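Side-chain contacts in uncharacterized protein (Leishmania major, PDB 2B4W), which is of unknown function but belongs to the DUF1861 family, grouped with the beta-fructosidase clan of five-bladed beta-propeller proteins: residues A[3-8]-A[221-226]; A[248-253]-A[281-286]. All blocks are in the same frame, centred on the assembly; numbering follows the deposited sequence.

Overall arrangement
Both contacts lie on the same side of the molecule, their centres about 14 Å apart. Contact 1 sets the N-terminal helix against the start of strand 223-231; contact 2 joins a loop to the end of strand 277-283. Asn226, at the end of segment 221-226, ties them together: its ND2 lies 2.8 Å from Ser281 OG and its OD1 lies 2.9 Å from Tyr250 OH, both probable hydrogen bonds. A second join is apolar, with Phe8 CE2 packed 3.6 Å from Cys249 SG. With no active site or ligand identified in this protein of unknown function, both contacts are best read as structural packing.

Contact 1: A[3-8]-A[221-226]; sequences QVKAAF and QSVYVN
Lys5 reaches Val223 and Val225 because its chain leaves the helix fully extended: CG is trans to the backbone N (chi1 -166°), and the next two torsions continue straight on toward the strand. On the other side, both valines hold out their CG1 methyls, in Val223 the branch trans to its own N, in Val225 the one trans to the carbonyl carbon. The two methyls end up side by side, 3.8 Å between Val223 CG1 and Val225 CG1, and the lysine chain lies across both. Lys5 CE sits 3.6 Å from Val225 CG1 and 3.8 Å from Val223 CG1, and Lys5 CD touches the same two methyls. The contact is therefore purely apolar, made by the last two methylenes of a charged residue. The bend comes only at the end: chi4 of -66° swings NZ off the valines, where it forms salt bridges with Asp262 and with Glu9, one turn further along the helix. Two carboxylates probably keep the ammonium group charged and probably help fix the direction of the chain, while the apolar part of the lysine covers the valines. Tyr224, between the two valines, has its side chain on the other side of the strand, with its ring against Trp189 and His208. In the fold, the antiparallel strands 188-198, 203-211, 223-231 and 238-245 are consistent with one blade of the five-bladed propeller of this clan, and helix 3-11 packs on its face. Tyr211 of strand 203-211 touches both Lys5 and Val223, and Ile243 of strand 238-245 touches Val4, Phe8 and Val225, so the helix spans three neighbouring strands.

Contact 2: A[248-253]-A[281-286]; sequences SCYPPC and SGVGDS
Val283 spreads its two methyls between Tyr250 and Cys253. With chi1 at 175°, CG1 is trans to the backbone N and CG2 trans to the carbonyl carbon, and each meets a different residue of the loop. CG2 lies over one face of the Tyr250 ring, 4.2 Å from the ring centroid and 22° off the normal, a CH-pi contact offset toward the CG-CD2 bond. Val283 CG1 comes to 3.3 Å from Cys253 SG, short for a methyl against sulfur, so its exact closeness is doubtful; chi1 of 50° tucks that sulfur between its own backbone N and carbonyl carbon. At the far end of the tyrosine, Tyr250 OH comes within 3.2 Å of Ser281 CB. The serine hydroxyl, Ser281 OG, donates to Gly282 O at 3.0 Å, tilted out of the carbonyl plane; like Tyr250 OH, it also has Asn226 as a partner. Around this packing, Val264 touches Tyr250 and Ser281, Ile291 the tyrosine, and Leu19 of strand 16-23 Cys253. The loop follows strand 238-245, outermost in its sheet, and runs over to the sheet holding 264-271, 277-283 and 287-293, joining two neighbouring sheets, probably adjacent blades.

Contact 1: A[3-8]-A[221-226]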
loop_
_atom_site.group_PDB
_atom_site.type_symbol
_atom_site.label_atom_id
_atom_site.label_comp_id
_atom_site.label_asym_id
_atom_site.label_seq_id
_atom_site.Cartn_x
_atom_site.Cartn_y
_atom_site.Cartn_z
ATOM N N GLN A 3 -2.677 21.854 -9.952
ATOM C CA GLN A 3 -4.036 22.353 -10.116
ATOM C C GLN A 3 -5.003 21.189 -9.893
ATOM O O GLN A 3 -6.150 21.404 -9.506
ATOM N N VAL A 4 -4.559 19.949 -10.130
ATOM C CA VAL A 4 -5.485 18.830 -9.888
ATOM C C VAL A 4 -5.754 18.706 -8.395
ATOM O O VAL A 4 -6.894 18.540 -7.952
ATOM C CB VAL A 4 -4.969 17.510 -10.472
ATOM C CG1 VAL A 4 -5.994 16.383 -10.369
ATOM C CG2 VAL A 4 -4.580 17.726 -11.932
ATOM N N LYS A 5 -4.693 18.823 -7.604
ATOM C CA LYS A 5 -4.820 18.740 -6.159
ATOM C C LYS A 5 -5.766 19.811 -5.640
ATOM O O LYS A 5 -6.660 19.556 -4.827
ATOM C CB LYS A 5 -3.438 18.876 -5.506
ATOM C CG LYS A 5 -3.472 18.471 -4.058
ATOM C CD LYS A 5 -2.122 18.362 -3.391
ATOM C CE LYS A 5 -2.301 18.050 -1.908
ATOM N NZ LYS A 5 -2.946 19.169 -1.163
ATOM N N ALA A 6 -5.554 21.043 -6.122
ATOM C CA ALA A 6 -6.419 22.127 -5.634
ATOM C C ALA A 6 -7.866 21.883 -6.025
ATOM O O ALA A 6 -8.844 22.150 -5.309
ATOM C CB ALA A 6 -5.913 23.464 -6.155
ATOM N N ALA A 7 -8.017 21.322 -7.230
ATOM C CA ALA A 7 -9.387 20.949 -7.613
ATOM C C ALA A 7 -9.909 19.893 -6.649
ATOM O O ALA A 7 -11.019 20.025 -6.136
ATOM C CB ALA A 7 -9.421 20.480 -9.051
ATOM N N PHE A 8 -9.105 18.858 -6.394
ATOM C CA PHE A 8 -9.542 17.794 -5.496
ATOM C C PHE A 8 -9.972 18.364 -4.147
ATOM O O PHE A 8 -11.090 18.117 -3.700
ATOM C CB PHE A 8 -8.476 16.726 -5.237
ATOM C CG PHE A 8 -8.904 15.640 -4.249
ATOM C CD1 PHE A 8 -9.688 14.573 -4.673
ATOM C CD2 PHE A 8 -8.542 15.661 -2.918
ATOM C CE1 PHE A 8 -10.078 13.587 -3.788
ATOM C CE2 PHE A 8 -8.915 14.678 -2.020
ATOM C CZ PHE A 8 -9.684 13.626 -2.460
ATOM N N GLN A 221 7.537 21.726 1.288
ATOM C CA GLN A 221 6.620 20.605 1.432
ATOM C C GLN A 221 6.859 19.479 0.437
ATOM O O GLN A 221 6.922 19.621 -0.784
ATOM C CB GLN A 221 5.169 21.093 1.281
ATOM C CG GLN A 221 4.165 20.284 2.086
ATOM C CD GLN A 221 3.944 20.848 3.478
ATOM O OE1 GLN A 221 4.881 20.878 4.279
ATOM N NE2 GLN A 221 2.721 21.292 3.757
ATOM N N SER A 222 6.980 18.262 0.976
ATOM C CA SER A 222 6.912 17.110 0.075
ATOM C C SER A 222 5.467 16.598 0.120
ATOM O O SER A 222 5.047 16.048 1.140
ATOM C CB SER A 222 7.915 16.028 0.430
ATOM O OG SER A 222 9.025 16.075 -0.468
ATOM N N VAL A 223 4.771 16.836 -0.986
ATOM C CA VAL A 223 3.363 16.548 -1.141
ATOM C C VAL A 223 3.145 15.091 -1.562
ATOM O O VAL A 223 3.672 14.742 -2.618
ATOM C CB VAL A 223 2.683 17.424 -2.210
ATOM C CG1 VAL A 223 1.259 16.919 -2.442
ATOM C CG2 VAL A 223 2.660 18.892 -1.833
ATOM N N TYR A 224 2.408 14.339 -0.751
ATOM C CA TYR A 224 2.024 12.963 -1.069
ATOM C C TYR A 224 0.497 12.884 -1.029
ATOM O O TYR A 224 -0.141 13.147 -0.000
ATOM C CB TYR A 224 2.646 11.937 -0.129
ATOM C CG TYR A 224 4.090 11.558 -0.336
ATOM C CD1 TYR A 224 5.102 12.519 -0.356
ATOM C CD2 TYR A 224 4.470 10.233 -0.506
ATOM C CE1 TYR A 224 6.429 12.166 -0.545
ATOM C CE2 TYR A 224 5.794 9.867 -0.694
ATOM C CZ TYR A 224 6.774 10.843 -0.715
ATOM O OH TYR A 224 8.094 10.494 -0.902
ATOM N N VAL A 225 -0.115 12.529 -2.162
ATOM C CA VAL A 225 -1.556 12.316 -2.149
ATOM C C VAL A 225 -1.906 10.874 -2.493
ATOM O O VAL A 225 -1.147 10.104 -3.049
ATOM C CB VAL A 225 -2.329 13.235 -3.110
ATOM C CG1 VAL A 225 -1.752 14.640 -3.079
ATOM C CG2 VAL A 225 -2.307 12.655 -4.512
ATOM N N ASN A 226 -3.128 10.490 -2.120
ATOM C CA ASN A 226 -3.564 9.131 -2.412
ATOM C C ASN A 226 -4.017 9.126 -3.870
ATOM O O ASN A 226 -4.761 10.033 -4.256
ATOM C CB ASN A 226 -4.699 8.698 -1.515
ATOM C CG ASN A 226 -4.460 8.671 -0.036
ATOM O OD1 ASN A 226 -5.317 9.116 0.732
ATOM N ND2 ASN A 226 -3.351 8.136 0.436
#

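Contact 2: A[248-253]-A[281-286]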
loop_
_atom_site.group_PDB
_atom_site.type_symbol
_atom_site.label_atom_id
_atom_site.label_comp_id
_atom_site.label_asym_id
_atom_site.label_seq_id
_atom_site.Cartn_x
_atom_site.Cartn_y
_atom_site.Cartn_z
ATOM N N SER A 248 -5.891 16.520 4.239
ATOM C CA SER A 248 -7.052 17.199 4.795
ATOM C C SER A 248 -8.303 16.337 4.813
ATOM O O SER A 248 -9.327 16.777 5.357
ATOM C CB SER A 248 -7.383 18.442 3.962
ATOM O OG SER A 248 -7.582 18.001 2.625
ATOM N N CYS A 249 -8.245 15.156 4.216
ATOM C CA CYS A 249 -9.365 14.230 4.178
ATOM C C CYS A 249 -9.561 13.448 5.470
ATOM O O CYS A 249 -10.645 12.936 5.744
ATOM C CB CYS A 249 -9.128 13.179 3.083
ATOM S SG CYS A 249 -9.339 13.830 1.434
ATOM N N TYR A 250 -8.468 13.347 6.207
ATOM C CA TYR A 250 -8.304 12.636 7.458
ATOM C C TYR A 250 -8.292 13.622 8.614
ATOM O O TYR A 250 -7.942 14.778 8.402
ATOM C CB TYR A 250 -6.994 11.823 7.454
ATOM C CG TYR A 250 -6.912 10.875 6.274
ATOM C CD1 TYR A 250 -6.495 11.289 5.020
ATOM C CD2 TYR A 250 -7.263 9.537 6.439
ATOM C CE1 TYR A 250 -6.421 10.420 3.935
ATOM C CE2 TYR A 250 -7.192 8.669 5.366
ATOM C CZ TYR A 250 -6.781 9.099 4.130
ATOM O OH TYR A 250 -6.716 8.193 3.086
ATOM N N PRO A 251 -8.649 13.196 9.806
ATOM C CA PRO A 251 -8.600 14.134 10.927
ATOM C C PRO A 251 -7.211 14.750 11.096
ATOM O O PRO A 251 -6.163 14.253 10.682
ATOM C CB PRO A 251 -8.950 13.275 12.139
ATOM C CG PRO A 251 -9.721 12.122 11.578
ATOM C CD PRO A 251 -9.133 11.878 10.217
ATOM N N PRO A 252 -7.223 15.927 11.705
ATOM C CA PRO A 252 -5.980 16.630 12.013
ATOM C C PRO A 252 -5.082 15.816 12.937
ATOM O O PRO A 252 -5.514 15.161 13.886
ATOM C CB PRO A 252 -6.461 17.886 12.743
ATOM C CG PRO A 252 -7.842 17.560 13.211
ATOM C CD PRO A 252 -8.413 16.680 12.129
ATOM N N CYS A 253 -3.786 15.857 12.625
ATOM C CA CYS A 253 -2.756 15.207 13.411
ATOM C C CYS A 253 -1.392 15.770 13.001
ATOM O O CYS A 253 -1.214 16.220 11.872
ATOM C CB CYS A 253 -2.784 13.689 13.245
ATOM S SG CYS A 253 -2.825 13.112 11.530
ATOM N N SER A 281 -4.730 4.665 4.899
ATOM C CA SER A 281 -3.545 5.387 4.487
ATOM C C SER A 281 -2.651 5.746 5.668
ATOM O O SER A 281 -3.163 5.990 6.757
ATOM C CB SER A 281 -3.930 6.702 3.807
ATOM O OG SER A 281 -2.840 7.264 3.085
ATOM N N GLY A 282 -1.349 5.775 5.377
ATOM C CA GLY A 282 -0.435 6.421 6.318
ATOM C C GLY A 282 -0.716 7.922 6.220
ATOM O O GLY A 282 -1.006 8.412 5.131
ATOM N N VAL A 283 -0.636 8.603 7.347
ATOM C CA VAL A 283 -0.918 10.024 7.466
ATOM C C VAL A 283 0.262 10.770 8.089
ATOM O O VAL A 283 0.650 10.458 9.218
ATOM C CB VAL A 283 -2.193 10.208 8.311
ATOM C CG1 VAL A 283 -2.440 11.686 8.555
ATOM C CG2 VAL A 283 -3.393 9.547 7.639
ATOM N N GLY A 284 0.854 11.735 7.391
ATOM C CA GLY A 284 1.954 12.527 7.943
ATOM C C GLY A 284 3.162 11.761 8.415
ATOM O O GLY A 284 3.975 12.321 9.167
ATOM N N ASP A 285 3.331 10.507 8.016
ATOM C CA ASP A 285 4.359 9.586 8.463
ATOM C C ASP A 285 4.311 9.416 9.981
ATOM O O ASP A 285 5.319 9.098 10.617
ATOM C CB ASP A 285 5.778 9.977 8.041
ATOM C CG ASP A 285 6.159 9.412 6.684
ATOM O OD1 ASP A 285 5.274 9.009 5.896
ATOM O OD2 ASP A 285 7.362 9.361 6.361
ATOM N N SER A 286 3.130 9.615 10.555
ATOM C CA SER A 286 2.946 9.432 11.992
ATOM C C SER A 286 1.703 8.689 12.446
ATOM O O SER A 286 1.686 8.149 13.572
ATOM C CB SER A 286 2.892 10.839 12.629
ATOM O OG SER A 286 1.753 11.567 12.207
#